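Local coordinates for protein mitochondrial enolase superfamily member 1 (Homo sapiens, PDB 4A35) that catalyses the magnesium-dependent dehydration of L-fuconate to 2-keto-3-deoxy-L-fuconate, a step in the breakdown of L-fucose, at residues Q95-G100 / L114-V119; A122-W127 / V140-R145; E260-M265 / S292-P297. All coordinates share one frame; numbering follows the deposited sequence.

Contact 1 of 3, residues Q95-G100 / L114-V119; sequences QLTSDG and LATAAV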
loop_
_atom_site.group_PDB
_atom_site.type_symbol
_atom_site.label_atom_id
_atom_site.label_comp_id
_atom_site.label_asym_id
_atom_site.label_seq_id
_atom_site.Cartn_x
_atom_site.Cartn_y
_atom_site.Cartn_z
ATOM N N GLN A 95 0.424 16.338 -7.403
ATOM C CA GLN A 95 1.319 16.884 -6.370
ATOM C C GLN A 95 1.108 16.180 -5.006
ATOM O O GLN A 95 2.102 15.837 -4.335
ATOM C CB GLN A 95 1.176 18.403 -6.235
ATOM C CG GLN A 95 2.130 18.993 -5.203
ATOM C CD GLN A 95 3.633 18.762 -5.400
ATOM O OE1 GLN A 95 4.224 17.672 -5.069
ATOM N NE2 GLN A 95 4.306 19.893 -5.684
ATOM N N LEU A 96 -0.156 15.879 -4.654
ATOM C CA LEU A 96 -0.451 15.154 -3.417
ATOM C C LEU A 96 0.032 13.693 -3.458
ATOM O O LEU A 96 0.516 13.191 -2.434
ATOM C CB LEU A 96 -1.948 15.130 -3.104
ATOM C CG LEU A 96 -2.615 16.463 -2.712
ATOM C CD1 LEU A 96 -3.995 16.211 -2.127
ATOM C CD2 LEU A 96 -1.784 17.230 -1.696
ATOM N N THR A 97 -0.199 12.999 -4.600
ATOM C CA THR A 97 0.032 11.537 -4.709
ATOM C C THR A 97 1.435 11.163 -5.252
ATOM O O THR A 97 1.822 9.985 -5.157
ATOM C CB THR A 97 -1.061 10.909 -5.627
ATOM O OG1 THR A 97 -0.942 11.518 -6.906
ATOM C CG2 THR A 97 -2.472 11.009 -5.060
ATOM N N SER A 98 2.134 12.127 -5.909
ATOM C CA SER A 98 3.477 11.897 -6.430
ATOM C C SER A 98 4.428 12.978 -5.914
ATOM O O SER A 98 5.305 13.452 -6.648
ATOM C CB SER A 98 3.478 11.819 -7.954
ATOM O OG SER A 98 4.643 11.136 -8.393
ATOM N N ASP A 99 4.280 13.354 -4.629
ATOM C CA ASP A 99 5.236 14.283 -3.981
ATOM C C ASP A 99 6.631 13.570 -4.031
ATOM O O ASP A 99 6.696 12.410 -3.670
ATOM C CB ASP A 99 4.758 14.551 -2.538
ATOM C CG ASP A 99 5.711 15.405 -1.711
ATOM O OD1 ASP A 99 6.824 14.945 -1.432
ATOM O OD2 ASP A 99 5.304 16.498 -1.284
ATOM N N GLY A 100 7.679 14.217 -4.563
ATOM C CA GLY A 100 8.995 13.599 -4.766
ATOM C C GLY A 100 9.574 12.886 -3.557
ATOM O O GLY A 100 10.314 11.920 -3.725
ATOM N N LEU A 114 -4.858 7.278 2.233
ATOM C CA LEU A 114 -6.012 7.586 3.100
ATOM C C LEU A 114 -6.014 9.082 3.464
ATOM O O LEU A 114 -7.050 9.766 3.312
ATOM C CB LEU A 114 -5.931 6.738 4.383
ATOM C CG LEU A 114 -6.081 5.202 4.165
ATOM C CD1 LEU A 114 -6.081 4.503 5.493
ATOM C CD2 LEU A 114 -7.439 4.863 3.470
ATOM N N ALA A 115 -4.826 9.618 3.831
ATOM C CA ALA A 115 -4.691 11.021 4.139
ATOM C C ALA A 115 -5.005 11.889 2.914
ATOM O O ALA A 115 -5.667 12.911 3.035
ATOM C CB ALA A 115 -3.284 11.323 4.665
ATOM N N THR A 116 -4.479 11.503 1.740
ATOM C CA THR A 116 -4.752 12.211 0.489
ATOM C C THR A 116 -6.282 12.245 0.215
ATOM O O THR A 116 -6.838 13.323 -0.147
ATOM C CB THR A 116 -4.026 11.519 -0.708
ATOM O OG1 THR A 116 -2.608 11.578 -0.509
ATOM C CG2 THR A 116 -4.402 12.153 -2.050
ATOM N N ALA A 117 -6.981 11.101 0.457
ATOM C CA ALA A 117 -8.431 11.043 0.218
ATOM C C ALA A 117 -9.168 12.017 1.163
ATOM O O ALA A 117 -10.055 12.741 0.699
ATOM C CB ALA A 117 -8.985 9.607 0.409
ATOM N N ALA A 118 -8.707 12.140 2.410
ATOM C CA ALA A 118 -9.334 13.036 3.394
ATOM C C ALA A 118 -9.201 14.514 2.975
ATOM O O ALA A 118 -10.187 15.264 3.027
ATOM C CB ALA A 118 -8.722 12.809 4.785
ATOM N N VAL A 119 -8.005 14.903 2.494
ATOM C CA VAL A 119 -7.728 16.281 2.038
ATOM C C VAL A 119 -8.555 16.565 0.780
ATOM O O VAL A 119 -9.259 17.599 0.706
ATOM C CB VAL A 119 -6.206 16.482 1.812
ATOM C CG1 VAL A 119 -5.908 17.774 1.061
ATOM C CG2 VAL A 119 -5.441 16.437 3.156
#
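Leu-96 and Thr-97, in the last turn of helix 89-97, pack against Thr-116 and Val-119 of helix 110-131, a helix-to-helix contact inside the N-terminal domain that mandelate racemase and muconate lactonizing enzymes carry beside their barrel. The backbones come closest at Leu-96 and Thr-116, whose CA atoms are 6.5 Å apart. So near an approach suits a small residue such as threonine, and the methyl of Thr-116 is the centre of the contact. The threonine's first torsion (chi1 -63° to OG1) sets CG2 opposite the backbone N, on the side of helix 89-97, where it meets Leu-96 CB at 4.0 Å. These two side chains run past one another in opposite directions, and the end of the leucine lies by Val-119: Leu-96 CD1 and Val-119 CG1 are 4.0 Å apart. A branched leucine can thus cover two residues one helical turn apart, and it also reaches Leu-120 of the same helix and His-76.

The polar ends of the threonines are settled within their own helices. Thr-116 OG1 is hydrogen-bonded to Val-112 O and Thr-97 OG1 to Tyr-93 O, so each hydroxyl returns to the turn before it and the methyls are left to do the packing. All four touching residues are buried, and no hydrogen bond crosses between the segments.

Beyond Thr-97 the contact loosens. The chain leaves helical geometry at Ser-98 and draws away; Ser-98 is partly exposed, and polar bonds take over: its OG bonds to Arg-103 and Arg-154, and Ser-98 packs on Met-29 of the second subunit. Where the compact part gives way to this loop, the Thr-97 and Thr-116 side chains cross at about a right angle, with the two CG2 methyls 3.8 Å apart.

Contact 2 of 3, residues A122-W127 / V140-R145; sequences AVWDLW and VDMDPR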
loop_
_atom_site.group_PDB
_atom_site.type_symbol
_atom_site.label_atom_id
_atom_site.label_comp_id
_atom_site.label_asym_id
_atom_site.label_seq_id
_atom_site.Cartn_x
_atom_site.Cartn_y
_atom_site.Cartn_z
ATOM N N ALA A 122 -12.252 17.094 1.395
ATOM C CA ALA A 122 -12.544 18.426 1.906
ATOM C C ALA A 122 -12.563 19.468 0.735
ATOM O O ALA A 122 -13.418 20.355 0.693
ATOM C CB ALA A 122 -11.519 18.801 2.997
ATOM N N VAL A 123 -11.695 19.298 -0.269
ATOM C CA VAL A 123 -11.680 20.239 -1.403
ATOM C C VAL A 123 -12.957 20.061 -2.268
ATOM O O VAL A 123 -13.575 21.051 -2.654
ATOM C CB VAL A 123 -10.367 20.080 -2.242
ATOM C CG1 VAL A 123 -10.406 20.940 -3.502
ATOM C CG2 VAL A 123 -9.120 20.437 -1.404
ATOM N N TRP A 124 -13.361 18.796 -2.548
ATOM C CA TRP A 124 -14.612 18.516 -3.324
ATOM C C TRP A 124 -15.823 19.070 -2.559
ATOM O O TRP A 124 -16.694 19.692 -3.162
ATOM C CB TRP A 124 -14.762 17.017 -3.579
ATOM C CG TRP A 124 -13.922 16.573 -4.741
ATOM C CD1 TRP A 124 -12.665 16.027 -4.697
ATOM C CD2 TRP A 124 -14.245 16.733 -6.124
ATOM N NE1 TRP A 124 -12.174 15.871 -5.973
ATOM C CE2 TRP A 124 -13.166 16.199 -6.871
ATOM C CE3 TRP A 124 -15.394 17.193 -6.810
ATOM C CZ2 TRP A 124 -13.167 16.172 -8.270
ATOM C CZ3 TRP A 124 -15.427 17.095 -8.204
ATOM C CH2 TRP A 124 -14.323 16.591 -8.917
ATOM N N ASP A 125 -15.838 18.920 -1.219
ATOM C CA ASP A 125 -16.954 19.454 -0.401
ATOM C C ASP A 125 -17.031 20.968 -0.532
ATOM O O ASP A 125 -18.096 21.516 -0.873
ATOM C CB ASP A 125 -16.798 19.044 1.072
ATOM C CG ASP A 125 -17.954 19.535 1.955
ATOM O OD1 ASP A 125 -19.146 19.202 1.635
ATOM O OD2 ASP A 125 -17.671 20.192 2.984
ATOM N N LEU A 126 -15.876 21.625 -0.395
ATOM C CA LEU A 126 -15.784 23.070 -0.507
ATOM C C LEU A 126 -16.230 23.571 -1.890
ATOM O O LEU A 126 -17.046 24.510 -1.985
ATOM C CB LEU A 126 -14.334 23.485 -0.219
ATOM C CG LEU A 126 -14.008 24.981 -0.342
ATOM C CD1 LEU A 126 -14.928 25.861 0.564
ATOM C CD2 LEU A 126 -12.515 25.220 -0.020
ATOM N N TRP A 127 -15.711 22.960 -2.946
ATOM C CA TRP A 127 -16.034 23.334 -4.320
ATOM C C TRP A 127 -17.554 23.189 -4.561
ATOM O O TRP A 127 -18.206 24.142 -5.019
ATOM C CB TRP A 127 -15.210 22.436 -5.299
ATOM C CG TRP A 127 -15.404 22.752 -6.753
ATOM C CD1 TRP A 127 -15.939 23.892 -7.285
ATOM C CD2 TRP A 127 -15.057 21.915 -7.866
ATOM N NE1 TRP A 127 -15.959 23.812 -8.654
ATOM C CE2 TRP A 127 -15.358 22.641 -9.041
ATOM C CE3 TRP A 127 -14.389 20.684 -7.987
ATOM C CZ2 TRP A 127 -15.148 22.113 -10.325
ATOM C CZ3 TRP A 127 -14.145 20.181 -9.260
ATOM C CH2 TRP A 127 -14.503 20.901 -10.408
ATOM N N VAL A 140 -22.567 15.556 -12.440
ATOM C CA VAL A 140 -23.575 15.427 -13.546
ATOM C C VAL A 140 -23.551 16.661 -14.498
ATOM O O VAL A 140 -23.592 16.486 -15.718
ATOM C CB VAL A 140 -24.995 15.165 -12.980
ATOM C CG1 VAL A 140 -26.117 15.464 -14.005
ATOM C CG2 VAL A 140 -25.107 13.729 -12.444
ATOM N N ASP A 141 -23.465 17.884 -13.943
ATOM C CA ASP A 141 -23.508 19.118 -14.719
ATOM C C ASP A 141 -22.187 19.505 -15.356
ATOM O O ASP A 141 -22.177 20.385 -16.207
ATOM C CB ASP A 141 -24.017 20.268 -13.838
ATOM C CG ASP A 141 -25.517 20.207 -13.527
ATOM O OD1 ASP A 141 -26.235 19.322 -14.122
ATOM O OD2 ASP A 141 -25.989 21.062 -12.744
ATOM N N MET A 142 -21.081 18.816 -14.995
ATOM C CA MET A 142 -19.741 19.144 -15.453
ATOM C C MET A 142 -19.568 18.825 -16.918
ATOM O O MET A 142 -20.001 17.775 -17.399
ATOM C CB MET A 142 -18.712 18.341 -14.635
ATOM C CG MET A 142 -17.484 19.085 -14.390
ATOM S SD MET A 142 -16.343 18.156 -13.347
ATOM C CE MET A 142 -16.934 18.683 -11.674
ATOM N N ASP A 143 -18.938 19.737 -17.632
ATOM C CA ASP A 143 -18.599 19.533 -19.028
ATOM C C ASP A 143 -17.660 18.280 -19.114
ATOM O O ASP A 143 -16.708 18.221 -18.304
ATOM C CB ASP A 143 -17.875 20.812 -19.499
ATOM C CG ASP A 143 -17.434 20.794 -20.935
ATOM O OD1 ASP A 143 -16.405 20.163 -21.224
ATOM O OD2 ASP A 143 -18.067 21.485 -21.754
ATOM N N PRO A 144 -17.868 17.288 -20.015
ATOM C CA PRO A 144 -16.941 16.128 -20.040
ATOM C C PRO A 144 -15.444 16.509 -20.091
ATOM O O PRO A 144 -14.654 15.856 -19.438
ATOM C CB PRO A 144 -17.383 15.358 -21.288
ATOM C CG PRO A 144 -18.885 15.648 -21.364
ATOM C CD PRO A 144 -18.966 17.115 -21.003
ATOM N N ARG A 145 -15.043 17.564 -20.841
ATOM C CA ARG A 145 -13.620 17.928 -20.888
ATOM C C ARG A 145 -13.122 18.404 -19.503
ATOM O O ARG A 145 -11.968 18.119 -19.093
ATOM C CB ARG A 145 -13.407 18.985 -21.965
ATOM C CG ARG A 145 -13.675 18.372 -23.344
ATOM C CD ARG A 145 -13.174 19.209 -24.515
ATOM N NE ARG A 145 -13.251 18.452 -25.776
ATOM C CZ ARG A 145 -12.301 17.633 -26.233
ATOM N NH1 ARG A 145 -11.178 17.449 -25.539
ATOM N NH2 ARG A 145 -12.470 16.988 -27.380
#
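Met-142 touches Trp-124 and Trp-127 chiefly through its CE methyl, in a small apolar contact between helix 110-131 of the N-terminal domain and the junction of two short helices. Along 140-145, Val-140 lies on helix 135-141, and the carboxylate of Asp-141 turns to Lys-133 and Lys-137 in salt bridges. Met-142 follows in extended backbone; its long unbranched chain and the Trp-127 indole together span 12.5 Å between their CA atoms. The chain bends at its last torsion (chi3 -88°), bringing CE within 3.5 Å of Trp-127 CH2, obliquely to that ring. The same methyl lies at the edge of the other indole, 4.1 Å from Trp-124 CZ3. The indoles also touch, Trp-127 CE3 standing 3.7 Å above the plane of the Trp-124 ring, toward its rim, so the methionine meets large apolar groups already packed together. Their ring nitrogens have other partners, Trp-124 NE1 Asn-337 and Trp-127 NE1 Glu-131. Asp-143 serves as N-cap: its OD1 accepts from Arg-145 N at 3.0 Å, in a bent bond (133° at the hydrogen) on the anti side of the carboxylate. Pro-144, which lacks an amide hydrogen, fits the first turn of helix 144-148, where an N-H would have no helical acceptor. That turn rests on helix 162-171, while segment 122-127 packs on helix 82-86 and strand 36-44 of the domain's antiparallel sheet.

Contact 3 of 3, residues E260-M265 / S292-P297; sequences EAVEWM and SKALVP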
loop_
_atom_site.group_PDB
_atom_site.type_symbol
_atom_site.label_atom_id
_atom_site.label_comp_id
_atom_site.label_asym_id
_atom_site.label_seq_id
_atom_site.Cartn_x
_atom_site.Cartn_y
_atom_site.Cartn_z
ATOM N N GLU A 260 -8.335 -22.640 -0.523
ATOM C CA GLU A 260 -9.226 -22.600 0.645
ATOM C C GLU A 260 -10.526 -21.839 0.343
ATOM O O GLU A 260 -11.594 -22.311 0.747
ATOM C CB GLU A 260 -8.500 -21.947 1.824
ATOM C CG GLU A 260 -9.351 -21.745 3.062
ATOM C CD GLU A 260 -8.643 -20.969 4.151
ATOM O OE1 GLU A 260 -7.688 -20.207 3.841
ATOM O OE2 GLU A 260 -9.043 -21.141 5.327
ATOM N N ALA A 261 -10.443 -20.697 -0.371
ATOM C CA ALA A 261 -11.646 -19.913 -0.717
ATOM C C ALA A 261 -12.603 -20.752 -1.576
ATOM O O ALA A 261 -13.813 -20.737 -1.362
ATOM C CB ALA A 261 -11.272 -18.660 -1.473
ATOM N N VAL A 262 -12.052 -21.517 -2.539
ATOM C CA VAL A 262 -12.894 -22.343 -3.397
ATOM C C VAL A 262 -13.558 -23.436 -2.592
ATOM O O VAL A 262 -14.751 -23.688 -2.757
ATOM C CB VAL A 262 -12.091 -22.921 -4.602
ATOM C CG1 VAL A 262 -12.933 -23.915 -5.424
ATOM C CG2 VAL A 262 -11.571 -21.778 -5.479
ATOM N N GLU A 263 -12.806 -24.072 -1.690
ATOM C CA GLU A 263 -13.367 -25.169 -0.901
ATOM C C GLU A 263 -14.498 -24.699 0.063
ATOM O O GLU A 263 -15.571 -25.325 0.154
ATOM C CB GLU A 263 -12.229 -25.859 -0.116
ATOM C CG GLU A 263 -12.690 -27.019 0.772
ATOM C CD GLU A 263 -13.467 -28.153 0.119
ATOM O OE1 GLU A 263 -13.336 -28.352 -1.112
ATOM O OE2 GLU A 263 -14.190 -28.863 0.854
ATOM N N TRP A 264 -14.231 -23.639 0.783
ATOM C CA TRP A 264 -15.179 -23.053 1.732
ATOM C C TRP A 264 -16.478 -22.627 1.005
ATOM O O TRP A 264 -17.590 -22.968 1.437
ATOM C CB TRP A 264 -14.501 -21.865 2.423
ATOM C CG TRP A 264 -15.133 -21.473 3.718
ATOM C CD1 TRP A 264 -16.383 -20.931 3.893
ATOM C CD2 TRP A 264 -14.453 -21.324 4.971
ATOM N NE1 TRP A 264 -16.537 -20.511 5.186
ATOM C CE2 TRP A 264 -15.372 -20.746 5.878
ATOM C CE3 TRP A 264 -13.172 -21.687 5.439
ATOM C CZ2 TRP A 264 -15.039 -20.474 7.217
ATOM C CZ3 TRP A 264 -12.863 -21.460 6.784
ATOM C CH2 TRP A 264 -13.785 -20.839 7.645
ATOM N N MET A 265 -16.325 -21.979 -0.156
ATOM C CA MET A 265 -17.474 -21.504 -0.945
ATOM C C MET A 265 -18.273 -22.652 -1.554
ATOM O O MET A 265 -19.498 -22.511 -1.726
ATOM C CB MET A 265 -17.056 -20.488 -2.008
ATOM C CG MET A 265 -16.718 -19.115 -1.408
ATOM S SD MET A 265 -18.026 -18.460 -0.309
ATOM C CE MET A 265 -19.461 -18.503 -1.478
ATOM N N SER A 292 -12.710 -16.721 -9.118
ATOM C CA SER A 292 -13.817 -16.414 -10.028
ATOM C C SER A 292 -14.029 -17.567 -11.042
ATOM O O SER A 292 -15.173 -18.039 -11.196
ATOM C CB SER A 292 -13.572 -15.091 -10.756
ATOM O OG SER A 292 -14.709 -14.737 -11.542
ATOM N N LYS A 293 -12.941 -18.056 -11.706
ATOM C CA LYS A 293 -13.119 -19.126 -12.696
ATOM C C LYS A 293 -13.698 -20.387 -12.051
ATOM O O LYS A 293 -14.529 -21.060 -12.656
ATOM C CB LYS A 293 -11.797 -19.440 -13.418
ATOM C CG LYS A 293 -11.407 -18.307 -14.372
ATOM C CD LYS A 293 -10.132 -18.657 -15.164
ATOM C CE LYS A 293 -9.595 -17.501 -15.990
ATOM N NZ LYS A 293 -9.203 -16.357 -15.124
ATOM N N ALA A 294 -13.296 -20.686 -10.817
ATOM C CA ALA A 294 -13.782 -21.879 -10.115
ATOM C C ALA A 294 -15.235 -21.770 -9.640
ATOM O O ALA A 294 -15.909 -22.801 -9.595
ATOM C CB ALA A 294 -12.889 -22.180 -8.916
ATOM N N LEU A 295 -15.709 -20.549 -9.253
ATOM C CA LEU A 295 -17.016 -20.359 -8.649
ATOM C C LEU A 295 -18.149 -19.897 -9.603
ATOM O O LEU A 295 -19.289 -20.271 -9.373
ATOM C CB LEU A 295 -16.947 -19.408 -7.470
ATOM C CG LEU A 295 -16.092 -19.842 -6.268
ATOM C CD1 LEU A 295 -16.262 -18.861 -5.156
ATOM C CD2 LEU A 295 -16.488 -21.241 -5.758
ATOM N N VAL A 296 -17.839 -19.141 -10.681
ATOM C CA VAL A 296 -18.865 -18.670 -11.655
ATOM C C VAL A 296 -19.695 -19.907 -12.207
ATOM O O VAL A 296 -20.927 -19.776 -12.266
ATOM C CB VAL A 296 -18.260 -17.703 -12.725
ATOM C CG1 VAL A 296 -19.210 -17.463 -13.898
ATOM C CG2 VAL A 296 -17.905 -16.366 -12.051
ATOM N N PRO A 297 -19.097 -21.129 -12.363
ATOM C CA PRO A 297 -19.891 -22.337 -12.709
ATOM C C PRO A 297 -20.930 -22.778 -11.641
ATOM O O PRO A 297 -21.900 -23.479 -11.960
ATOM C CB PRO A 297 -18.815 -23.426 -12.835
ATOM C CG PRO A 297 -17.560 -22.686 -13.185
ATOM C CD PRO A 297 -17.656 -21.458 -12.324
#
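This is an apolar helix-to-helix contact on the outside of the TIM-barrel-like C-terminal domain, where helices 258-268 and 285-295, from two successive beta/alpha units after strands 247-251 and 275-277, lie side by side. The backbones are nearest at Val-262 and Ala-294, with CA atoms 6.8 Å apart, a spacing that suits alanine. The Ala-294 methyl faces both branches of the valine, its CB lying 3.7 Å from Val-262 CG2 and 3.9 Å from CG1. Further in, Leu-295 crosses Met-265 at about a right angle. The methionine's first torsion (chi1 -74°) turns CG away from the carbonyl carbon, and Leu-295 CD1 meets Met-265 CB at 3.6 Å and CG at 3.8 Å, striking the base of the chain. Both residues also rest on Ile-276 in strand 275-277, and Leu-295 reaches Ile-302 in strand 301-304. The Met-265 side chain is about 9 Å from those of the magnesium ligands Asp-251 and Glu-277, near the site without contributing to it. With no hydrogen bond between the segments, this pairing depends on the fit of hydrocarbon surfaces, carried from a partly exposed outer edge to a buried layer over the strands.

Overall arrangement
Contacts 1 and 2 use successive parts of helix 110-131, and their centres are 18 Å apart; contact 3 belongs to the barrel domain, with its centre 37 Å from contact 1 and 41 Å from contact 2. The touching residues are all buried in contact 1, mostly buried in contact 2 and evenly divided between buried and partly exposed in contact 3. None has a hydrogen bond between its segments, yet the apolar surfaces differ. Close helices meet through threonine methyls with leucine and valine in contact 1, and through alanine, valine, leucine and methionine in contact 3, whereas contact 2 bridges a wide backbone gap with methionine and two indoles.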